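Local structure of 6-phosphogluconolactonase (Trypanosoma cruzi, 6VYE) at residues A[34-39]-A[44-49]; A[29-34]-A[219-224]; A[58-63]-A[163-168]; A[69-74]-A[101-106]. The protein probably hydrolyses 6-phosphogluconolactone to 6-phosphogluconate, the second step of the oxidative pentose phosphate pathway. All coordinates share one frame; numbering follows the deposited sequence.

Contacts 1, 2 and 3 bring helices 24-38 and 54-66 against the same face of the central sheet, on strands 46-50, 163-167 and 219-224. Contacts 1 and 2 share helix 24-38, and their centres are about 11 Å apart. Contacts 2 and 3 lie closest, with centres about 7 Å apart on adjacent strands. Contact 1 meets contact 3 through backbone pairing of Ser-47 and Ala-49 with Ile-163 and Leu-165. Contact 4 joins two further helices, its centre about 14 Å from those of contacts 1 and 3. It reaches contact 1 where Leu-70 packs on Trp-44 and His-37. A bound glycerol, probably from the crystallisation liquor, lies about 3 Å from the His-37 side chain (nearest atoms).

Contact 1: A[34-39]-A[44-49]; sequences EIIHAS and WPLSIA
Trp-44 has CG beside its backbone N (chi1 -58°), and this directs the indole at the last turn of helix 24-38. Ile-36 has CG2 anti to its own N, so the methyl branch meets the indole while CG1 takes another direction. CG2 of Ile-36 lies over one face of the ring, toward its rim, 3.4 Å from CZ2 of Trp-44. The two side chains cross at about a right angle. The indole N-H serves two backbone oxygens of the helix end. Trp-44 NE1 is 3.0 Å from Ser-39 O and 3.2 Å from Ile-36 O, and both hydrogen bonds are weak, bent to about 130°. The contact belongs to a beta-alpha-beta crossover of the Rossmann-like sheet, in which helix 24-38 leads from strand 14-18 into the parallel strand 46-50, with three strands between the two in the sheet. Just inside that strand, Leu-46 points at the helix. Its CD1 is 3.8 Å from Ile-36 CA, and its CD2 is 3.4 Å from Ser-39 OG. Ile-36 also packs on Leu-77 of the neighbouring strand and on Leu-70 of helix 68-73. The NE2 atom of His-37 is hydrogen-bonded to a glycerol.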
loop_
_atom_site.group_PDB
_atom_site.type_symbol
_atom_site.label_atom_id
_atom_site.label_comp_id
_atom_site.label_asym_id
_atom_site.label_seq_id
_atom_site.Cartn_x
_atom_site.Cartn_y
_atom_site.Cartn_z
ATOM N N GLU A 34 -8.501 13.625 6.772
ATOM C CA GLU A 34 -7.682 14.819 7.094
ATOM C C GLU A 34 -6.810 15.195 5.895
ATOM O O GLU A 34 -6.700 16.408 5.612
ATOM C CB GLU A 34 -6.734 14.552 8.270
ATOM C CG GLU A 34 -7.332 14.864 9.620
ATOM C CD GLU A 34 -6.565 14.308 10.812
ATOM O OE1 GLU A 34 -5.433 13.745 10.623
ATOM O OE2 GLU A 34 -7.118 14.401 11.922
ATOM N N ILE A 35 -6.171 14.203 5.242
ATOM C CA ILE A 35 -5.273 14.472 4.090
ATOM C C ILE A 35 -6.153 15.023 2.953
ATOM O O ILE A 35 -5.736 15.944 2.281
ATOM C CB ILE A 35 -4.492 13.195 3.683
ATOM C CG1 ILE A 35 -3.495 12.783 4.773
ATOM C CG2 ILE A 35 -3.826 13.379 2.330
ATOM C CD1 ILE A 35 -2.946 11.401 4.574
ATOM N N ILE A 36 -7.348 14.473 2.752
ATOM C CA ILE A 36 -8.267 14.937 1.669
ATOM C C ILE A 36 -8.592 16.411 1.924
ATOM O O ILE A 36 -8.401 17.241 1.025
ATOM C CB ILE A 36 -9.534 14.075 1.585
ATOM C CG1 ILE A 36 -9.212 12.661 1.095
ATOM C CG2 ILE A 36 -10.581 14.769 0.701
ATOM C CD1 ILE A 36 -10.337 11.677 1.229
ATOM N N HIS A 37 -9.029 16.749 3.133
ATOM C CA HIS A 37 -9.503 18.122 3.464
ATOM C C HIS A 37 -8.367 19.147 3.526
ATOM O O HIS A 37 -8.676 20.363 3.449
ATOM C CB HIS A 37 -10.310 18.103 4.745
ATOM C CG HIS A 37 -11.597 17.383 4.563
ATOM N ND1 HIS A 37 -12.303 17.484 3.378
ATOM C CD2 HIS A 37 -12.316 16.592 5.390
ATOM C CE1 HIS A 37 -13.412 16.761 3.474
ATOM N NE2 HIS A 37 -13.420 16.171 4.687
ATOM N N ALA A 38 -7.118 18.710 3.680
ATOM C CA ALA A 38 -5.930 19.592 3.752
ATOM C C ALA A 38 -5.582 20.057 2.345
ATOM O O ALA A 38 -4.845 21.017 2.229
ATOM C CB ALA A 38 -4.754 18.870 4.387
ATOM N N SER A 39 -6.103 19.361 1.328
ATOM C CA SER A 39 -5.830 19.584 -0.099
ATOM C C SER A 39 -6.969 20.412 -0.697
ATOM O O SER A 39 -8.151 20.017 -0.523
ATOM C CB SER A 39 -5.698 18.267 -0.785
ATOM O OG SER A 39 -4.846 18.364 -1.917
ATOM N N TRP A 44 -8.089 17.583 -6.211
ATOM C CA TRP A 44 -8.884 16.332 -6.198
ATOM C C TRP A 44 -9.110 15.902 -7.647
ATOM O O TRP A 44 -9.205 16.740 -8.548
ATOM C CB TRP A 44 -10.196 16.494 -5.433
ATOM C CG TRP A 44 -10.072 16.920 -4.006
ATOM C CD1 TRP A 44 -8.945 17.272 -3.309
ATOM C CD2 TRP A 44 -11.177 17.063 -3.092
ATOM N NE1 TRP A 44 -9.291 17.637 -2.035
ATOM C CE2 TRP A 44 -10.644 17.517 -1.865
ATOM C CE3 TRP A 44 -12.562 16.886 -3.207
ATOM C CZ2 TRP A 44 -11.446 17.773 -0.756
ATOM C CZ3 TRP A 44 -13.354 17.126 -2.108
ATOM C CH2 TRP A 44 -12.804 17.585 -0.907
ATOM N N PRO A 45 -9.212 14.589 -7.935
ATOM C CA PRO A 45 -9.103 13.548 -6.921
ATOM C C PRO A 45 -7.642 13.273 -6.566
ATOM O O PRO A 45 -6.799 13.254 -7.457
ATOM C CB PRO A 45 -9.705 12.299 -7.586
ATOM C CG PRO A 45 -9.484 12.541 -9.068
ATOM C CD PRO A 45 -9.529 14.049 -9.268
ATOM N N LEU A 46 -7.390 13.051 -5.280
ATOM C CA LEU A 46 -6.065 12.639 -4.783
ATOM C C LEU A 46 -5.888 11.146 -5.066
ATOM O O LEU A 46 -6.828 10.330 -4.819
ATOM C CB LEU A 46 -5.965 12.948 -3.287
ATOM C CG LEU A 46 -6.191 14.401 -2.856
ATOM C CD1 LEU A 46 -6.000 14.500 -1.365
ATOM C CD2 LEU A 46 -5.209 15.353 -3.529
ATOM N N SER A 47 -4.681 10.777 -5.484
ATOM C CA SER A 47 -4.315 9.370 -5.793
ATOM C C SER A 47 -4.090 8.602 -4.481
ATOM O O SER A 47 -3.272 9.018 -3.658
ATOM C CB SER A 47 -3.143 9.329 -6.733
ATOM O OG SER A 47 -2.093 10.128 -6.257
ATOM N N ILE A 48 -4.813 7.511 -4.283
ATOM C CA ILE A 48 -4.550 6.569 -3.157
ATOM C C ILE A 48 -4.196 5.182 -3.723
ATOM O O ILE A 48 -4.886 4.709 -4.599
ATOM C CB ILE A 48 -5.735 6.537 -2.194
ATOM C CG1 ILE A 48 -5.374 5.708 -0.962
ATOM C CG2 ILE A 48 -7.005 6.042 -2.884
ATOM C CD1 ILE A 48 -6.242 5.969 0.224
ATOM N N ALA A 49 -3.192 4.514 -3.165
ATOM C CA ALA A 49 -2.889 3.114 -3.493
ATOM C C ALA A 49 -3.345 2.282 -2.293
ATOM O O ALA A 49 -2.821 2.546 -1.167
ATOM C CB ALA A 49 -1.434 2.928 -3.804
#

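Contact 2: A[29-34]-A[219-224]; sequences CKKIVE and HVILLA
The side chain of Ile-221 sets out toward helix 24-38 and carries the strand side of this small buried contact. Its CD1 methyl meets two consecutive helix residues, Lys-31 and Ile-32. Both side chains cross obliquely with Ile-221 and offer it aliphatic carbon. Lys-31 touches with the root of its chain: CG is 3.7 Å from Ile-221 CD1 and 4.2 Å from Ile-221 CG1. With CG anti to the backbone N (chi1 -173°), the lysine first extends toward the sheet. It then bends at chi2 and chi3, and the rest of the chain turns away from Ile-221 toward the His-219 end of the strand. Ile-32 comes from the next position of the helix. Its CB leaves the backbone at a slant to the strand, but CG1 lies 3.9 Å from Ile-221 CD1. The pairing is that of a three-layer Rossmann-like fold, where helices cover a largely parallel sheet. Helix 24-38 follows the edge strand 14-18, and strand 219-224 lies two places further in. The 184 residues between the two segments include strand 163-167, which lies next to strand 219-224 in the sheet. Ile-221 is flanked in the sheet by Ile-260 on one adjoining strand and Leu-165 on the other. Lys-31 also touches Thr-258, and Ile-32 touches Leu-165. Lys-31 NZ stays 6.0 Å from His-219 ND1, without contact. That ND1 atom is hydrogen-bonded to Asp-256.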
loop_
_atom_site.group_PDB
_atom_site.type_symbol
_atom_site.label_atom_id
_atom_site.label_comp_id
_atom_site.label_asym_id
_atom_site.label_seq_id
_atom_site.Cartn_x
_atom_site.Cartn_y
_atom_site.Cartn_z
ATOM N N CYS A 29 -8.950 5.886 8.698
ATOM C CA CYS A 29 -10.038 6.654 8.070
ATOM C C CYS A 29 -9.906 8.147 8.398
ATOM O O CYS A 29 -9.966 8.980 7.448
ATOM C CB CYS A 29 -11.372 6.103 8.546
ATOM S SG CYS A 29 -12.758 6.895 7.701
ATOM N N LYS A 30 -9.644 8.494 9.655
ATOM C CA LYS A 30 -9.528 9.910 10.106
ATOM C C LYS A 30 -8.334 10.551 9.383
ATOM O O LYS A 30 -8.464 11.679 8.847
ATOM C CB LYS A 30 -9.345 9.998 11.627
ATOM C CG LYS A 30 -9.262 11.411 12.197
ATOM C CD LYS A 30 -9.289 11.475 13.713
ATOM C CE LYS A 30 -9.335 12.892 14.256
ATOM N NZ LYS A 30 -9.236 12.943 15.739
ATOM N N LYS A 31 -7.202 9.848 9.373
ATOM C CA LYS A 31 -5.965 10.317 8.701
ATOM C C LYS A 31 -6.271 10.566 7.212
ATOM O O LYS A 31 -5.908 11.640 6.732
ATOM C CB LYS A 31 -4.824 9.309 8.890
ATOM C CG LYS A 31 -3.471 9.791 8.374
ATOM C CD LYS A 31 -3.150 11.202 8.826
ATOM C CE LYS A 31 -1.698 11.437 9.140
ATOM N NZ LYS A 31 -1.508 12.817 9.638
ATOM N N ILE A 32 -6.848 9.584 6.504
ATOM C CA ILE A 32 -7.149 9.737 5.049
ATOM C C ILE A 32 -8.044 10.959 4.814
ATOM O O ILE A 32 -7.705 11.792 3.952
ATOM C CB ILE A 32 -7.733 8.449 4.436
ATOM C CG1 ILE A 32 -6.695 7.331 4.366
ATOM C CG2 ILE A 32 -8.333 8.721 3.061
ATOM C CD1 ILE A 32 -7.313 5.948 4.350
ATOM N N VAL A 33 -9.103 11.110 5.585
ATOM C CA VAL A 33 -10.063 12.247 5.453
ATOM C C VAL A 33 -9.335 13.560 5.743
ATOM O O VAL A 33 -9.535 14.480 4.970
ATOM C CB VAL A 33 -11.320 12.051 6.314
ATOM C CG1 VAL A 33 -12.197 13.301 6.377
ATOM C CG2 VAL A 33 -12.131 10.871 5.805
ATOM N N GLU A 34 -8.501 13.625 6.772
ATOM C CA GLU A 34 -7.682 14.819 7.094
ATOM C C GLU A 34 -6.810 15.195 5.895
ATOM O O GLU A 34 -6.700 16.408 5.612
ATOM C CB GLU A 34 -6.734 14.552 8.270
ATOM C CG GLU A 34 -7.332 14.864 9.620
ATOM C CD GLU A 34 -6.565 14.308 10.812
ATOM O OE1 GLU A 34 -5.433 13.745 10.623
ATOM O OE2 GLU A 34 -7.118 14.401 11.922
ATOM N N HIS A 219 2.087 11.045 1.182
ATOM C CA HIS A 219 1.669 10.451 2.475
ATOM C C HIS A 219 1.721 8.925 2.437
ATOM O O HIS A 219 1.143 8.302 1.490
ATOM C CB HIS A 219 0.279 10.901 2.872
ATOM C CG HIS A 219 0.143 12.373 2.853
ATOM N ND1 HIS A 219 0.355 13.144 3.988
ATOM C CD2 HIS A 219 -0.168 13.221 1.844
ATOM C CE1 HIS A 219 0.165 14.408 3.685
ATOM N NE2 HIS A 219 -0.189 14.483 2.376
ATOM N N VAL A 220 2.332 8.346 3.473
ATOM C CA VAL A 220 2.426 6.877 3.626
ATOM C C VAL A 220 1.811 6.535 4.984
ATOM O O VAL A 220 2.186 7.169 5.996
ATOM C CB VAL A 220 3.884 6.387 3.507
ATOM C CG1 VAL A 220 3.988 4.907 3.805
ATOM C CG2 VAL A 220 4.509 6.739 2.162
ATOM N N ILE A 221 0.888 5.588 5.003
ATOM C CA ILE A 221 0.159 5.142 6.232
ATOM C C ILE A 221 0.375 3.642 6.326
ATOM O O ILE A 221 -0.094 2.914 5.391
ATOM C CB ILE A 221 -1.345 5.495 6.179
ATOM C CG1 ILE A 221 -1.564 6.994 5.957
ATOM C CG2 ILE A 221 -2.065 4.988 7.428
ATOM C CD1 ILE A 221 -2.997 7.366 5.610
ATOM N N LEU A 222 1.108 3.204 7.355
ATOM C CA LEU A 222 1.344 1.766 7.600
ATOM C C LEU A 222 0.431 1.330 8.739
ATOM O O LEU A 222 0.437 1.981 9.815
ATOM C CB LEU A 222 2.815 1.499 7.932
ATOM C CG LEU A 222 3.163 0.037 8.221
ATOM C CD1 LEU A 222 3.215 -0.777 6.945
ATOM C CD2 LEU A 222 4.489 -0.055 8.927
ATOM N N LEU A 223 -0.300 0.242 8.511
ATOM C CA LEU A 223 -1.153 -0.439 9.514
ATOM C C LEU A 223 -0.404 -1.689 9.986
ATOM O O LEU A 223 0.021 -2.488 9.140
ATOM C CB LEU A 223 -2.480 -0.778 8.839
ATOM C CG LEU A 223 -3.281 0.423 8.355
ATOM C CD1 LEU A 223 -4.722 0.056 8.067
ATOM C CD2 LEU A 223 -3.241 1.511 9.414
ATOM N N ALA A 224 -0.154 -1.819 11.288
ATOM C CA ALA A 224 0.529 -3.016 11.827
ATOM C C ALA A 224 -0.051 -3.407 13.196
ATOM O O ALA A 224 -0.169 -2.541 14.084
ATOM C CB ALA A 224 2.012 -2.754 11.884
#

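Contact 3: A[58-63]-A[163-168]; sequences MLYSLL and IVLLGL
Leu-59 and Leu-165 reach toward each other and meet tip to tip. Leu-59 has CG anti to its backbone N (chi1 162°), which extends the side chain from helix 54-66 toward the sheet. Only one of its methyls, CD2, does the touching. It is 3.9 Å from Leu-165 CD1 and 4.0 Å from Leu-165 CD2, so it meets both branches of the strand residue. Leu-165 is less relaxed: its chi1 of -93° lies well off a staggered position. Its neighbours include Ile-221 and Ile-48, on the strands to either side. Tyr-60 is the second helix partner. Its CG is beside its backbone N (chi1 -52°), and Tyr-60 and Leu-165 approach each other from opposite directions. The methyl CD1 of Leu-165 sits at the ring edge, near its plane, 4.1 Å from Tyr-60 CE1 and 4.2 Å from Tyr-60 OH. It therefore meets the ring's rim and not its face. Here helix 54-66, which follows strand 46-50 in the chain, packs on strand 163-167, the parallel neighbour of that strand within the Rossmann-like sheet. No polar bond links the two segments. The phenol oxygen of Tyr-60 instead forms a hydrogen bond with the backbone oxygen of Ser-51, which ties down the far end of the ring. Met-98, Ala-102 and Leu-103 of helix 95-104 also touch Tyr-60. Leu-59 rests against Ala-28 and Cys-29 of helix 24-38.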
loop_
_atom_site.group_PDB
_atom_site.type_symbol
_atom_site.label_atom_id
_atom_site.label_comp_id
_atom_site.label_asym_id
_atom_site.label_seq_id
_atom_site.Cartn_x
_atom_site.Cartn_y
_atom_site.Cartn_z
ATOM N N MET A 58 -11.960 -3.281 6.559
ATOM C CA MET A 58 -12.797 -2.563 7.547
ATOM C C MET A 58 -12.675 -1.058 7.341
ATOM O O MET A 58 -13.684 -0.391 7.521
ATOM C CB MET A 58 -12.396 -2.934 8.972
ATOM C CG MET A 58 -12.855 -4.323 9.318
ATOM S SD MET A 58 -12.020 -4.867 10.788
ATOM C CE MET A 58 -12.860 -3.804 11.963
ATOM N N LEU A 59 -11.470 -0.551 7.048
ATOM C CA LEU A 59 -11.247 0.874 6.721
ATOM C C LEU A 59 -12.132 1.241 5.515
ATOM O O LEU A 59 -12.794 2.248 5.580
ATOM C CB LEU A 59 -9.743 1.093 6.495
ATOM C CG LEU A 59 -9.318 2.357 5.754
ATOM C CD1 LEU A 59 -9.829 3.595 6.438
ATOM C CD2 LEU A 59 -7.809 2.430 5.609
ATOM N N TYR A 60 -12.195 0.404 4.492
ATOM C CA TYR A 60 -12.930 0.708 3.237
ATOM C C TYR A 60 -14.437 0.664 3.478
ATOM O O TYR A 60 -15.149 1.510 2.854
ATOM C CB TYR A 60 -12.516 -0.197 2.078
ATOM C CG TYR A 60 -11.043 -0.275 1.817
ATOM C CD1 TYR A 60 -10.180 0.723 2.210
ATOM C CD2 TYR A 60 -10.518 -1.379 1.154
ATOM C CE1 TYR A 60 -8.820 0.636 1.946
ATOM C CE2 TYR A 60 -9.162 -1.510 0.940
ATOM C CZ TYR A 60 -8.308 -0.497 1.332
ATOM O OH TYR A 60 -6.981 -0.658 1.089
ATOM N N SER A 61 -14.906 -0.223 4.370
ATOM C CA SER A 61 -16.332 -0.312 4.771
ATOM C C SER A 61 -16.677 0.920 5.602
ATOM O O SER A 61 -17.778 1.437 5.452
ATOM C CB SER A 61 -16.632 -1.558 5.552
ATOM O OG SER A 61 -16.099 -2.664 4.852
ATOM N N LEU A 62 -15.769 1.334 6.469
ATOM C CA LEU A 62 -15.936 2.569 7.260
ATOM C C LEU A 62 -16.060 3.782 6.319
ATOM O O LEU A 62 -17.022 4.535 6.509
ATOM C CB LEU A 62 -14.764 2.665 8.236
ATOM C CG LEU A 62 -14.805 3.809 9.241
ATOM C CD1 LEU A 62 -16.170 3.911 9.942
ATOM C CD2 LEU A 62 -13.695 3.622 10.258
ATOM N N LEU A 63 -15.180 3.934 5.314
ATOM C CA LEU A 63 -15.231 5.042 4.317
ATOM C C LEU A 63 -16.592 5.026 3.612
ATOM O O LEU A 63 -17.163 6.124 3.375
ATOM C CB LEU A 63 -14.079 4.916 3.302
ATOM C CG LEU A 63 -12.691 5.266 3.835
ATOM C CD1 LEU A 63 -11.577 4.792 2.911
ATOM C CD2 LEU A 63 -12.557 6.750 4.069
ATOM N N ILE A 163 -1.458 9.381 -1.468
ATOM C CA ILE A 163 -1.551 8.489 -0.288
ATOM C C ILE A 163 -1.095 7.095 -0.702
ATOM O O ILE A 163 -1.561 6.587 -1.741
ATOM C CB ILE A 163 -2.954 8.501 0.337
ATOM C CG1 ILE A 163 -3.471 9.925 0.561
ATOM C CG2 ILE A 163 -2.951 7.675 1.609
ATOM C CD1 ILE A 163 -4.825 10.021 1.184
ATOM N N VAL A 164 -0.224 6.480 0.104
ATOM C CA VAL A 164 0.009 5.025 -0.033
ATOM C C VAL A 164 -0.353 4.356 1.291
ATOM O O VAL A 164 0.229 4.705 2.325
ATOM C CB VAL A 164 1.443 4.724 -0.470
ATOM C CG1 VAL A 164 1.699 3.221 -0.402
ATOM C CG2 VAL A 164 1.709 5.270 -1.864
ATOM N N LEU A 165 -1.311 3.440 1.244
ATOM C CA LEU A 165 -1.714 2.608 2.403
ATOM C C LEU A 165 -0.981 1.274 2.395
ATOM O O LEU A 165 -1.087 0.548 1.415
ATOM C CB LEU A 165 -3.201 2.335 2.264
ATOM C CG LEU A 165 -4.122 3.298 2.965
ATOM C CD1 LEU A 165 -5.538 2.991 2.487
ATOM C CD2 LEU A 165 -3.989 3.111 4.485
ATOM N N LEU A 166 -0.340 0.916 3.493
ATOM C CA LEU A 166 0.444 -0.331 3.551
ATOM C C LEU A 166 0.051 -1.167 4.774
ATOM O O LEU A 166 -0.392 -0.586 5.793
ATOM C CB LEU A 166 1.919 0.063 3.602
ATOM C CG LEU A 166 2.456 0.806 2.382
ATOM C CD1 LEU A 166 3.891 1.184 2.616
ATOM C CD2 LEU A 166 2.330 -0.007 1.104
ATOM N N GLY A 167 0.203 -2.478 4.687
ATOM C CA GLY A 167 0.088 -3.362 5.871
ATOM C C GLY A 167 1.416 -4.057 6.103
ATOM O O GLY A 167 2.122 -4.222 5.115
ATOM N N LEU A 168 1.791 -4.335 7.352
ATOM C CA LEU A 168 3.031 -5.068 7.686
ATOM C C LEU A 168 2.693 -6.552 7.840
ATOM O O LEU A 168 1.854 -6.885 8.731
ATOM C CB LEU A 168 3.613 -4.512 8.970
ATOM C CG LEU A 168 5.046 -4.946 9.242
ATOM C CD1 LEU A 168 5.984 -4.327 8.203
ATOM C CD2 LEU A 168 5.487 -4.575 10.656
#

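Contact 4: A[69-74]-A[101-106]; sequences HLLKEE and QALLRD. Unlike the reference sequence in segment 101-106: Arg-105 (reference His).
This is a small helix-to-helix contact, with Leu-71 meeting Leu-103 on its buried side and Lys-72 meeting Asp-106 nearer the surface. It joins the end of helix 68-73 to the end of helix 95-104. The two leucines cross at about a right angle and touch by one methyl each, Leu-71 CD1 being 4.1 Å from Leu-103 CD1. Lys-72 lies with its aliphatic chain along the backbone oxygen of Asp-106. CG is anti to the lysine N (chi1 167°), and all four methylenes run past that oxygen. CB of Lys-72 is 3.6 Å from Asp-106 O and CE 3.4 Å. The contact buries this oxygen, and it has no hydrogen-bonding partner in the model. Both helices have wider pi-type turns here, and they lie beside strand 77-85 of the Rossmann-like sheet. Leu-71 packs on Leu-77 of that strand, and Leu-103 on Phe-79. Asp-106 OD1 is hydrogen-bonded to His-64 of helix 54-66. The charged ends of Lys-72 and Asp-106 do not meet, with Lys-72 NZ 5.9 Å from Asp-106 OD2. Arg-105, a histidine in the reference sequence, folds back over the helix turn before it. Its NE gives a nearly straight hydrogen bond (175°) of 2.7 Å to Gln-101 O, approaching from above the carbonyl plane.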
loop_
_atom_site.group_PDB
_atom_site.type_symbol
_atom_site.label_atom_id
_atom_site.label_comp_id
_atom_site.label_asym_id
_atom_site.label_seq_id
_atom_site.Cartn_x
_atom_site.Cartn_y
_atom_site.Cartn_z
ATOM N N HIS A 69 -20.395 10.439 0.506
ATOM C CA HIS A 69 -20.661 11.733 -0.153
ATOM C C HIS A 69 -19.333 12.353 -0.622
ATOM O O HIS A 69 -19.272 12.896 -1.734
ATOM C CB HIS A 69 -21.443 12.667 0.782
ATOM C CG HIS A 69 -21.837 13.900 0.053
ATOM N ND1 HIS A 69 -21.054 15.055 0.074
ATOM C CD2 HIS A 69 -22.858 14.133 -0.796
ATOM C CE1 HIS A 69 -21.642 15.961 -0.697
ATOM N NE2 HIS A 69 -22.725 15.418 -1.251
ATOM N N LEU A 70 -18.313 12.271 0.223
ATOM C CA LEU A 70 -16.990 12.853 -0.030
ATOM C C LEU A 70 -16.365 12.126 -1.222
ATOM O O LEU A 70 -15.748 12.807 -2.036
ATOM C CB LEU A 70 -16.148 12.722 1.236
ATOM C CG LEU A 70 -14.706 13.190 1.131
ATOM C CD1 LEU A 70 -14.639 14.644 0.718
ATOM C CD2 LEU A 70 -13.987 12.999 2.451
ATOM N N LEU A 71 -16.540 10.804 -1.316
ATOM C CA LEU A 71 -15.820 9.937 -2.300
ATOM C C LEU A 71 -16.600 9.816 -3.614
ATOM O O LEU A 71 -15.964 9.821 -4.711
ATOM C CB LEU A 71 -15.563 8.570 -1.658
ATOM C CG LEU A 71 -14.718 8.617 -0.383
ATOM C CD1 LEU A 71 -14.490 7.227 0.168
ATOM C CD2 LEU A 71 -13.404 9.354 -0.588
ATOM N N LYS A 72 -17.919 9.696 -3.542
ATOM C CA LYS A 72 -18.783 9.471 -4.729
ATOM C C LYS A 72 -19.178 10.818 -5.349
ATOM O O LYS A 72 -18.821 11.039 -6.506
ATOM C CB LYS A 72 -19.985 8.605 -4.350
ATOM C CG LYS A 72 -21.129 8.536 -5.356
ATOM C CD LYS A 72 -22.238 7.658 -4.805
ATOM C CE LYS A 72 -22.901 6.790 -5.843
ATOM N NZ LYS A 72 -23.783 7.568 -6.730
ATOM N N GLU A 73 -19.897 11.675 -4.621
ATOM C CA GLU A 73 -20.399 12.985 -5.129
ATOM C C GLU A 73 -19.243 13.972 -5.307
ATOM O O GLU A 73 -19.292 14.725 -6.289
ATOM C CB GLU A 73 -21.411 13.645 -4.190
ATOM C CG GLU A 73 -22.844 13.205 -4.457
ATOM C CD GLU A 73 -23.072 11.732 -4.190
ATOM O OE1 GLU A 73 -22.535 11.227 -3.181
ATOM O OE2 GLU A 73 -23.703 11.075 -5.035
ATOM N N GLU A 74 -18.295 14.031 -4.362
ATOM C CA GLU A 74 -17.255 15.094 -4.343
ATOM C C GLU A 74 -15.975 14.572 -5.023
ATOM O O GLU A 74 -15.051 15.395 -5.216
ATOM C CB GLU A 74 -17.002 15.648 -2.940
ATOM C CG GLU A 74 -18.158 16.430 -2.342
ATOM C CD GLU A 74 -17.744 17.223 -1.104
ATOM O OE1 GLU A 74 -16.741 17.998 -1.186
ATOM O OE2 GLU A 74 -18.371 17.032 -0.026
ATOM N N GLN A 101 -16.370 -4.887 -3.033
ATOM C CA GLN A 101 -17.520 -5.297 -2.190
ATOM C C GLN A 101 -17.716 -4.256 -1.082
ATOM O O GLN A 101 -18.875 -3.904 -0.782
ATOM C CB GLN A 101 -17.327 -6.714 -1.657
ATOM C CG GLN A 101 -17.474 -7.778 -2.737
ATOM C CD GLN A 101 -17.122 -9.177 -2.292
ATOM O OE1 GLN A 101 -17.593 -10.154 -2.872
ATOM N NE2 GLN A 101 -16.305 -9.290 -1.251
ATOM N N ALA A 102 -16.624 -3.745 -0.523
ATOM C CA ALA A 102 -16.616 -2.917 0.701
ATOM C C ALA A 102 -16.955 -1.458 0.385
ATOM O O ALA A 102 -17.516 -0.775 1.280
ATOM C CB ALA A 102 -15.271 -3.026 1.367
ATOM N N LEU A 103 -16.575 -0.970 -0.793
ATOM C CA LEU A 103 -16.551 0.491 -1.112
ATOM C C LEU A 103 -16.692 0.761 -2.622
ATOM O O LEU A 103 -17.523 1.572 -2.974
ATOM C CB LEU A 103 -15.229 1.058 -0.582
ATOM C CG LEU A 103 -14.907 2.491 -0.987
ATOM C CD1 LEU A 103 -15.966 3.470 -0.496
ATOM C CD2 LEU A 103 -13.530 2.876 -0.470
ATOM N N LEU A 104 -15.877 0.146 -3.487
ATOM C CA LEU A 104 -15.642 0.709 -4.842
ATOM C C LEU A 104 -16.849 0.483 -5.760
ATOM O O LEU A 104 -16.920 1.172 -6.780
ATOM C CB LEU A 104 -14.357 0.141 -5.432
ATOM C CG LEU A 104 -13.094 0.476 -4.650
ATOM C CD1 LEU A 104 -11.861 -0.057 -5.376
ATOM C CD2 LEU A 104 -12.945 1.970 -4.440
ATOM N N ARG A 105 -17.764 -0.421 -5.401
ATOM C CA ARG A 105 -19.003 -0.684 -6.181
ATOM C C ARG A 105 -19.808 0.624 -6.301
ATOM O O ARG A 105 -20.487 0.788 -7.287
ATOM C CB ARG A 105 -19.824 -1.813 -5.538
ATOM C CG ARG A 105 -20.269 -1.578 -4.100
ATOM C CD ARG A 105 -20.891 -2.834 -3.480
ATOM N NE ARG A 105 -20.936 -2.761 -2.016
ATOM C CZ ARG A 105 -21.892 -2.154 -1.310
ATOM N NH1 ARG A 105 -22.934 -1.616 -1.916
ATOM N NH2 ARG A 105 -21.826 -2.113 0.004
ATOM N N ASP A 106 -19.665 1.561 -5.362
ATOM C CA ASP A 106 -20.410 2.842 -5.370
ATOM C C ASP A 106 -19.529 4.049 -5.751
ATOM O O ASP A 106 -19.982 5.178 -5.514
ATOM C CB ASP A 106 -21.022 3.058 -3.995
ATOM C CG ASP A 106 -22.251 2.186 -3.787
ATOM O OD1 ASP A 106 -22.390 1.579 -2.708
ATOM O OD2 ASP A 106 -23.029 2.097 -4.720
#